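Local coordinates for protein possible membrane-associated serine protease (Mycobacterium tuberculosis, PDB 3K6Y) that acts as a serine endopeptidase, here as its protease domain, and is probably required for resistance to oxidative and acid stress, at residues 46-51 / 84-89; 90-95 / 108-113; 170-175 / 211-216. All coordinates share one frame; numbering follows the deposited sequence.

The chain folds into two six-stranded antiparallel barrels, the layout of chymotrypsin-like proteases. Interactions 1 and 2 belong to the first barrel, interaction 3 to the second. Interaction 1 (46-51 / 84-89) joins strands 44-51 and 82-87, the two ends of the strand order. Interaction 2 (90-95 / 108-113) joins strand 90-100 to strand 105-109 and the turn after it. Their centres are about 9 Å apart, and V85 O probably accepts a hydrogen bond from F92 N. Interaction 3 (170-175 / 211-216) lies on the opposite side of the chain's centre, its centre about 24 Å and 26 Å from theirs. The three come in series: the first barrel uses strands between 44 and 109, the second between 130 and 213.

Interaction 1 (46-51 / 84-89); sequences KIRSLA and TVYAGD
R48 lays its CB at the ring edge of Y86, 3.7 Å from CE1. Farther out, R48 CD passes 3.7 Å from Y86 OH. The two side chains cross obliquely, with guanidinium and ring planes 87° apart. R48 has CG anti to its backbone N (chi1 -175°). From there the extended chain carries CD past Y86 OH, and its end leads away from the other strand. K46, two residues before R48, is the cross-strand partner of Y86. Its CB faces Y86 CB, and its carbonyl O lies in the plane of the ring at the edge. K46 NZ stands over the ring, but at 5.3 Å from the centroid this cation-pi contact is weak at most. The polar ends of K46 and R48 are held from outside: both form salt bridges to E59, and K46 NZ also bonds G139 O.

Behind these side chains is the backbone ladder. K46 pairs with Y86, and R48 with T84, each through two hydrogen bonds. Y86 N to K46 O is the shortest of the four, at 2.8 Å. I47 and V85 form the non-hydrogen-bonded pair between them. On each side of this pair a CA-H...O contact forms, V85 CA to K46 O and I47 CA to T84 O, both 3.4 Å. One water links R48 O, to which it donates at 2.8 Å, with T84 OG1.

The side chains of K46, R48, T84 and Y86 share one partly exposed face. I47 and V85 point to the buried face, where V83 and A94 meet them. The two short strand segments are antiparallel, 155° between their N-to-C directions. This pairing joins the first strand of the barrel to the fourth, and so closes the six-stranded antiparallel barrel of the trypsin-like fold.

Interaction 2 (90-95 / 108-113); sequences KPFEAT and LAVPHL
The F92 ring carries L113 on one face. L113 CD1 sits 4.2 Å from the ring centroid and 16° off the normal, displaced toward the rim, a CH-pi contact. The two side chains cross at about a right angle. Two carbonyl oxygens approach the ring obliquely: H112 O lies 3.4 Å from F92 CE2, and P111 O is farther, near CD2. At the base of the ring, F92 CB packs on V110 CG1 at 3.6 Å. V110 uses its other methyl, CG2, against A94 CB.

The residues that meet F92 are presented by a type II turn from V110 to L113. Its closing bond, L113 N to V110 O, is weak. D68 supports the turn from outside, its carboxylate accepting from H112 N and L113 N. A water bridges the turn to the facing strand, donating to both P111 O and E93 O at 2.8 Å.

The regular sheet pairing lies farther along, where T95 and A109 form an antiparallel hydrogen-bonded pair. A109 N gives the shorter bond, 2.8 Å to T95 O. A second water donates to A109 O and also bonds T95 OG1 at 2.6 Å.

The contact therefore changes character along its length. At T95 and A109, direct backbone hydrogen bonds hold the hairpin of strands 90-100 and 105-109. Toward L113, apolar packing on F92 and one bridging water take over, so the turn is held against the strand without direct backbone bonds between them.

Interaction 3 (170-175 / 211-216); sequences DVYTIR and VLTAGE
Y172 has T213 CG2 over one face of its ring, 4.0 Å from the centroid, a CH-pi contact offset toward the rim. The methyl is nearest CE2, and the side chains cross at about a right angle. T213 chi1 of 71° puts OG1 between the backbone N and the carbonyl carbon, where it caps E216 N, while CG2 is left to meet the ring. V211 CG1 lies at the edge of the same ring. V211 CG2 turns instead to I174, meeting its CD1 at 3.9 Å. Y172 OH is hydrogen-bonded to A125 N, outside the contact.

Y172 and V211 are an antiparallel hydrogen-bonded pair, with Y172 N to V211 O at 2.8 Å. V171 and L212 follow as the non-hydrogen-bonded pair, their side chains diverging. This pairing joins the third and sixth strands of the second barrel, as in chymotrypsin-like proteases. L212 points away from strand 170-175. Its side chain is about 5 Å from that of D104, near but not touching the predicted catalytic triad of D104, H75 and S183.

After T213 the strand gives way to helix 214-218. T213 is its N-cap, and its OG1 accepts from E216 N at 3.0 Å. T213 N bonds D170 O, tilted 34° from the carbonyl plane. The E216 chain is bent at chi2 (61°), which sets CD near D170 N. OE2 then accepts from D170 N at 2.9 Å, met from above the carboxylate plane. That carboxylate is also near D170 OD2, 4.3 Å from OE2. One water donates to both oxygens, which probably eases the repulsion of like charges. The other oxygen of D170, OD1, forms a salt bridge with R154.

Interaction 1 (46-51 / 84-89)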
loop_
_atom_site.group_PDB
_atom_site.type_symbol
_atom_site.label_atom_id
_atom_site.label_comp_id
_atom_site.label_asym_id
_atom_site.label_seq_id
_atom_site.Cartn_x
_atom_site.Cartn_y
_atom_site.Cartn_z
ATOM N N LYS A 46 -19.764 10.261 6.723
ATOM C CA LYS A 46 -18.616 10.165 7.616
ATOM C C LYS A 46 -17.949 8.817 7.374
ATOM O O LYS A 46 -18.630 7.816 7.170
ATOM C CB LYS A 46 -19.098 10.299 9.061
ATOM C CG LYS A 46 -17.946 10.267 10.070
ATOM C CD LYS A 46 -18.383 10.183 11.526
ATOM C CE LYS A 46 -17.269 9.532 12.315
ATOM N NZ LYS A 46 -17.657 9.230 13.722
ATOM N N ILE A 47 -16.616 8.817 7.376
ATOM C CA ILE A 47 -15.866 7.573 7.196
ATOM C C ILE A 47 -15.065 7.305 8.463
ATOM O O ILE A 47 -14.406 8.180 8.978
ATOM C CB ILE A 47 -14.954 7.663 5.975
ATOM C CG1 ILE A 47 -15.857 8.048 4.777
ATOM C CG2 ILE A 47 -14.258 6.322 5.733
ATOM C CD1 ILE A 47 -15.277 8.050 3.424
ATOM N N ARG A 48 -15.172 6.094 8.965
ATOM C CA ARG A 48 -14.365 5.670 10.112
ATOM C C ARG A 48 -13.618 4.411 9.719
ATOM O O ARG A 48 -14.224 3.413 9.323
ATOM C CB ARG A 48 -15.263 5.373 11.312
ATOM C CG ARG A 48 -14.531 5.035 12.576
ATOM C CD ARG A 48 -15.536 5.022 13.729
ATOM N NE ARG A 48 -14.975 4.362 14.906
ATOM C CZ ARG A 48 -14.683 4.975 16.044
ATOM N NH1 ARG A 48 -14.923 6.277 16.187
ATOM N NH2 ARG A 48 -14.166 4.274 17.043
ATOM N N SER A 49 -12.300 4.449 9.862
ATOM C CA SER A 49 -11.436 3.345 9.422
ATOM C C SER A 49 -10.606 2.857 10.592
ATOM O O SER A 49 -9.860 3.632 11.210
ATOM C CB SER A 49 -10.541 3.794 8.279
ATOM O OG SER A 49 -11.337 4.331 7.205
ATOM N N LEU A 50 -10.734 1.582 10.918
ATOM C CA LEU A 50 -9.926 0.971 11.982
ATOM C C LEU A 50 -8.585 0.648 11.372
ATOM O O LEU A 50 -8.509 -0.028 10.338
ATOM C CB LEU A 50 -10.585 -0.309 12.497
ATOM C CG LEU A 50 -12.037 -0.145 12.946
ATOM C CD1 LEU A 50 -12.552 -1.465 13.469
ATOM C CD2 LEU A 50 -12.183 0.965 13.990
ATOM N N ALA A 51 -7.519 1.120 12.011
ATOM C CA ALA A 51 -6.179 0.937 11.478
ATOM C C ALA A 51 -5.239 0.435 12.579
ATOM O O ALA A 51 -4.306 1.140 12.989
ATOM C CB ALA A 51 -5.664 2.224 10.845
ATOM N N THR A 84 -15.971 1.874 7.653
ATOM C CA THR A 84 -17.415 2.019 7.804
ATOM C C THR A 84 -17.816 3.404 7.312
ATOM O O THR A 84 -17.132 4.395 7.582
ATOM C CB THR A 84 -17.832 1.851 9.276
ATOM O OG1 THR A 84 -17.374 0.568 9.734
ATOM C CG2 THR A 84 -19.348 1.899 9.435
ATOM N N VAL A 85 -18.930 3.456 6.586
ATOM C CA VAL A 85 -19.505 4.705 6.123
ATOM C C VAL A 85 -20.773 4.982 6.949
ATOM O O VAL A 85 -21.592 4.089 7.135
ATOM C CB VAL A 85 -19.852 4.572 4.614
ATOM C CG1 VAL A 85 -20.795 5.674 4.156
ATOM C CG2 VAL A 85 -18.553 4.531 3.792
ATOM N N TYR A 86 -20.917 6.212 7.429
ATOM C CA TYR A 86 -22.122 6.573 8.192
ATOM C C TYR A 86 -22.934 7.566 7.397
ATOM O O TYR A 86 -22.414 8.602 6.979
ATOM C CB TYR A 86 -21.765 7.194 9.536
ATOM C CG TYR A 86 -21.027 6.236 10.413
ATOM C CD1 TYR A 86 -19.650 6.079 10.272
ATOM C CD2 TYR A 86 -21.691 5.475 11.371
ATOM C CE1 TYR A 86 -18.940 5.200 11.049
ATOM C CE2 TYR A 86 -20.962 4.577 12.181
ATOM C CZ TYR A 86 -19.589 4.451 11.991
ATOM O OH TYR A 86 -18.832 3.587 12.761
ATOM N N ALA A 87 -24.205 7.229 7.180
ATOM C CA ALA A 87 -25.137 8.145 6.524
ATOM C C ALA A 87 -26.418 8.125 7.334
ATOM O O ALA A 87 -26.895 7.057 7.698
ATOM C CB ALA A 87 -25.410 7.698 5.093
ATOM N N GLY A 88 -26.976 9.302 7.602
ATOM C CA GLY A 88 -28.201 9.392 8.395
ATOM C C GLY A 88 -28.083 8.674 9.732
ATOM O O GLY A 88 -29.030 8.014 10.172
ATOM N N ASP A 89 -26.906 8.797 10.359
ATOM C CA ASP A 89 -26.596 8.212 11.680
ATOM C C ASP A 89 -26.697 6.678 11.732
ATOM O O ASP A 89 -27.006 6.096 12.774
ATOM C CB ASP A 89 -27.443 8.861 12.787
HETATM O O HOH W 1 -14.753 1.027 10.722
HETATM O O HOH W 2 -15.990 1.801 13.060
#

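Interaction 2 (90-95 / 108-113)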
loop_
_atom_site.group_PDB
_atom_site.type_symbol
_atom_site.label_atom_id
_atom_site.label_comp_id
_atom_site.label_asym_id
_atom_site.label_seq_id
_atom_site.Cartn_x
_atom_site.Cartn_y
_atom_site.Cartn_z
ATOM N N LYS A 90 -26.423 6.038 10.596
ATOM C CA LYS A 90 -26.473 4.583 10.443
ATOM C C LYS A 90 -25.177 4.113 9.786
ATOM O O LYS A 90 -24.713 4.749 8.827
ATOM C CB LYS A 90 -27.621 4.216 9.525
ATOM C CG LYS A 90 -27.820 2.748 9.278
ATOM N N PRO A 91 -24.600 3.007 10.287
ATOM C CA PRO A 91 -23.393 2.462 9.668
ATOM C C PRO A 91 -23.644 1.569 8.458
ATOM O O PRO A 91 -24.619 0.797 8.414
ATOM C CB PRO A 91 -22.776 1.626 10.793
ATOM C CG PRO A 91 -23.967 1.165 11.592
ATOM C CD PRO A 91 -24.979 2.267 11.514
ATOM N N PHE A 92 -22.740 1.659 7.488
ATOM C CA PHE A 92 -22.789 0.810 6.287
ATOM C C PHE A 92 -21.410 0.227 6.090
ATOM O O PHE A 92 -20.416 0.937 6.136
ATOM C CB PHE A 92 -23.187 1.650 5.067
ATOM C CG PHE A 92 -24.601 2.128 5.131
ATOM C CD1 PHE A 92 -24.928 3.296 5.818
ATOM C CD2 PHE A 92 -25.628 1.370 4.572
ATOM C CE1 PHE A 92 -26.253 3.709 5.939
ATOM C CE2 PHE A 92 -26.961 1.788 4.698
ATOM C CZ PHE A 92 -27.262 2.942 5.382
ATOM N N GLU A 93 -21.351 -1.073 5.859
ATOM C CA GLU A 93 -20.098 -1.714 5.507
ATOM C C GLU A 93 -19.628 -1.212 4.147
ATOM O O GLU A 93 -20.429 -0.970 3.245
ATOM C CB GLU A 93 -20.293 -3.234 5.467
ATOM C CG GLU A 93 -20.598 -3.871 6.836
ATOM C CD GLU A 93 -20.675 -5.385 6.801
ATOM O OE1 GLU A 93 -20.067 -6.000 5.895
ATOM O OE2 GLU A 93 -21.326 -5.965 7.695
ATOM N N ALA A 94 -18.320 -1.045 4.031
ATOM C CA ALA A 94 -17.715 -0.546 2.804
ATOM C C ALA A 94 -16.540 -1.427 2.420
ATOM O O ALA A 94 -15.889 -2.054 3.271
ATOM C CB ALA A 94 -17.284 0.864 2.979
ATOM N N THR A 95 -16.258 -1.453 1.125
ATOM C CA THR A 95 -15.092 -2.132 0.555
ATOM C C THR A 95 -14.289 -1.087 -0.211
ATOM O O THR A 95 -14.860 -0.318 -0.979
ATOM C CB THR A 95 -15.552 -3.273 -0.433
ATOM O OG1 THR A 95 -16.325 -4.218 0.319
ATOM C CG2 THR A 95 -14.354 -3.991 -1.016
ATOM N N LEU A 108 -15.051 3.787 -2.521
ATOM C CA LEU A 108 -15.630 2.742 -1.698
ATOM C C LEU A 108 -16.890 2.221 -2.326
ATOM O O LEU A 108 -17.741 3.000 -2.776
ATOM C CB LEU A 108 -15.988 3.313 -0.314
ATOM C CG LEU A 108 -14.878 4.078 0.390
ATOM C CD1 LEU A 108 -15.379 4.604 1.710
ATOM C CD2 LEU A 108 -13.633 3.249 0.630
ATOM N N ALA A 109 -17.021 0.891 -2.316
ATOM C CA ALA A 109 -18.291 0.239 -2.651
ATOM C C ALA A 109 -19.095 0.083 -1.371
ATOM O O ALA A 109 -18.600 -0.471 -0.376
ATOM C CB ALA A 109 -18.048 -1.127 -3.299
ATOM N N VAL A 110 -20.324 0.593 -1.374
ATOM C CA VAL A 110 -21.140 0.669 -0.151
ATOM C C VAL A 110 -22.547 0.197 -0.494
ATOM O O VAL A 110 -23.416 0.986 -0.866
ATOM C CB VAL A 110 -21.193 2.103 0.405
ATOM C CG1 VAL A 110 -21.812 2.109 1.806
ATOM C CG2 VAL A 110 -19.778 2.733 0.446
ATOM N N PRO A 111 -22.764 -1.119 -0.445
ATOM C CA PRO A 111 -24.079 -1.658 -0.801
ATOM C C PRO A 111 -25.225 -1.067 -0.006
ATOM O O PRO A 111 -25.114 -0.876 1.211
ATOM C CB PRO A 111 -23.941 -3.158 -0.485
ATOM C CG PRO A 111 -22.498 -3.434 -0.640
ATOM C CD PRO A 111 -21.785 -2.188 -0.200
ATOM N N HIS A 112 -26.316 -0.778 -0.723
ATOM C CA HIS A 112 -27.582 -0.329 -0.128
ATOM C C HIS A 112 -27.471 1.007 0.602
ATOM O O HIS A 112 -28.204 1.280 1.557
ATOM C CB HIS A 112 -28.178 -1.424 0.767
ATOM C CG HIS A 112 -28.226 -2.768 0.107
ATOM N ND1 HIS A 112 -27.531 -3.859 0.582
ATOM C CD2 HIS A 112 -28.824 -3.170 -1.037
ATOM C CE1 HIS A 112 -27.735 -4.890 -0.221
ATOM N NE2 HIS A 112 -28.519 -4.499 -1.211
ATOM N N LEU A 113 -26.603 1.885 0.112
ATOM C CA LEU A 113 -26.416 3.201 0.697
ATOM C C LEU A 113 -27.559 4.108 0.199
ATOM O O LEU A 113 -27.687 4.331 -0.997
ATOM C CB LEU A 113 -25.066 3.742 0.260
ATOM C CG LEU A 113 -24.723 5.134 0.776
ATOM C CD1 LEU A 113 -24.689 5.171 2.299
ATOM C CD2 LEU A 113 -23.397 5.518 0.162
HETATM O O HOH W 3 -23.164 -1.619 3.026
HETATM O O HOH W 4 -18.758 -3.545 -0.107
#

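Interaction 3 (170-175 / 211-216)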
loop_
_atom_site.group_PDB
_atom_site.type_symbol
_atom_site.label_atom_id
_atom_site.label_comp_id
_atom_site.label_asym_id
_atom_site.label_seq_id
_atom_site.Cartn_x
_atom_site.Cartn_y
_atom_site.Cartn_z
ATOM N N ASP A 170 -3.579 18.961 -10.126
ATOM C CA ASP A 170 -4.387 20.184 -10.183
ATOM C C ASP A 170 -5.184 20.326 -8.889
ATOM O O ASP A 170 -5.939 19.425 -8.508
ATOM C CB ASP A 170 -5.362 20.147 -11.368
ATOM C CG ASP A 170 -4.669 20.209 -12.718
ATOM O OD1 ASP A 170 -3.588 20.810 -12.826
ATOM O OD2 ASP A 170 -5.234 19.670 -13.687
ATOM N N VAL A 171 -5.021 21.468 -8.236
ATOM C CA VAL A 171 -5.659 21.775 -6.976
ATOM C C VAL A 171 -6.270 23.157 -7.003
ATOM O O VAL A 171 -5.838 24.010 -7.797
ATOM C CB VAL A 171 -4.696 21.609 -5.769
ATOM C CG1 VAL A 171 -4.060 20.216 -5.790
ATOM C CG2 VAL A 171 -3.661 22.702 -5.731
ATOM N N TYR A 172 -7.262 23.381 -6.150
ATOM C CA TYR A 172 -7.601 24.737 -5.762
ATOM C C TYR A 172 -6.958 25.043 -4.432
ATOM O O TYR A 172 -6.955 24.209 -3.513
ATOM C CB TYR A 172 -9.104 24.924 -5.575
ATOM C CG TYR A 172 -9.946 24.748 -6.805
ATOM C CD1 TYR A 172 -9.933 25.699 -7.834
ATOM C CD2 TYR A 172 -10.811 23.664 -6.921
ATOM C CE1 TYR A 172 -10.735 25.550 -8.956
ATOM C CE2 TYR A 172 -11.612 23.502 -8.051
ATOM C CZ TYR A 172 -11.575 24.451 -9.055
ATOM O OH TYR A 172 -12.363 24.313 -10.165
ATOM N N THR A 173 -6.437 26.263 -4.316
ATOM C CA THR A 173 -6.250 26.842 -3.001
ATOM C C THR A 173 -7.496 27.623 -2.640
ATOM O O THR A 173 -8.082 28.283 -3.505
ATOM C CB THR A 173 -5.022 27.744 -2.945
ATOM O OG1 THR A 173 -5.110 28.712 -3.993
ATOM C CG2 THR A 173 -3.763 26.907 -3.136
ATOM N N ILE A 174 -7.910 27.539 -1.380
ATOM C CA ILE A 174 -9.112 28.211 -0.914
ATOM C C ILE A 174 -8.756 28.986 0.347
ATOM O O ILE A 174 -7.786 28.651 1.051
ATOM C CB ILE A 174 -10.290 27.220 -0.658
ATOM C CG1 ILE A 174 -9.951 26.236 0.470
ATOM C CG2 ILE A 174 -10.681 26.521 -1.954
ATOM C CD1 ILE A 174 -11.108 25.321 0.824
ATOM N N ARG A 175 -9.526 30.039 0.601
ATOM C CA ARG A 175 -9.490 30.680 1.885
ATOM C C ARG A 175 -10.573 30.026 2.736
ATOM O O ARG A 175 -11.762 30.111 2.400
ATOM C CB ARG A 175 -9.721 32.191 1.756
ATOM C CG ARG A 175 -9.620 32.858 3.095
ATOM C CD ARG A 175 -9.599 34.357 3.017
ATOM N NE ARG A 175 -9.523 34.875 4.376
ATOM C CZ ARG A 175 -9.321 36.151 4.694
ATOM N NH1 ARG A 175 -9.198 37.068 3.748
ATOM N NH2 ARG A 175 -9.254 36.481 5.972
ATOM N N VAL A 211 -7.598 21.629 -2.211
ATOM C CA VAL A 211 -8.700 20.839 -2.755
ATOM C C VAL A 211 -8.280 20.228 -4.083
ATOM O O VAL A 211 -7.840 20.957 -4.984
ATOM C CB VAL A 211 -9.934 21.747 -2.974
ATOM C CG1 VAL A 211 -11.104 20.951 -3.530
ATOM C CG2 VAL A 211 -10.320 22.451 -1.682
ATOM N N LEU A 212 -8.397 18.901 -4.236
ATOM C CA LEU A 212 -8.133 18.302 -5.546
ATOM C C LEU A 212 -9.233 18.709 -6.487
ATOM O O LEU A 212 -10.406 18.604 -6.135
ATOM C CB LEU A 212 -8.132 16.777 -5.458
ATOM C CG LEU A 212 -7.138 16.123 -4.510
ATOM C CD1 LEU A 212 -7.437 14.642 -4.345
ATOM C CD2 LEU A 212 -5.699 16.344 -5.008
ATOM N N THR A 213 -8.905 19.156 -7.695
ATOM C CA THR A 213 -9.986 19.580 -8.582
ATOM C C THR A 213 -10.838 18.401 -9.073
ATOM O O THR A 213 -10.387 17.254 -9.098
ATOM C CB THR A 213 -9.483 20.378 -9.810
ATOM O OG1 THR A 213 -8.801 19.489 -10.688
ATOM C CG2 THR A 213 -8.597 21.562 -9.410
ATOM N N ALA A 214 -12.045 18.711 -9.545
ATOM C CA ALA A 214 -12.860 17.690 -10.182
ATOM C C ALA A 214 -12.108 17.009 -11.335
ATOM O O ALA A 214 -12.137 15.791 -11.479
ATOM C CB ALA A 214 -14.191 18.287 -10.673
ATOM N N GLY A 215 -11.421 17.816 -12.150
ATOM C CA GLY A 215 -10.620 17.281 -13.251
ATOM C C GLY A 215 -9.512 16.352 -12.778
ATOM O O GLY A 215 -9.230 15.340 -13.422
ATOM N N GLU A 216 -8.884 16.690 -11.647
ATOM C CA GLU A 216 -7.800 15.885 -11.119
ATOM C C GLU A 216 -8.283 14.489 -10.684
ATOM O O GLU A 216 -7.550 13.505 -10.817
ATOM C CB GLU A 216 -7.161 16.612 -9.926
ATOM C CG GLU A 216 -6.048 15.856 -9.215
ATOM C CD GLU A 216 -4.869 15.543 -10.111
ATOM O OE1 GLU A 216 -4.273 14.461 -9.938
ATOM O OE2 GLU A 216 -4.501 16.393 -10.961
HETATM O O HOH W 5 -8.409 20.573 -13.132
HETATM O O HOH W 6 -5.917 17.155 -13.664
#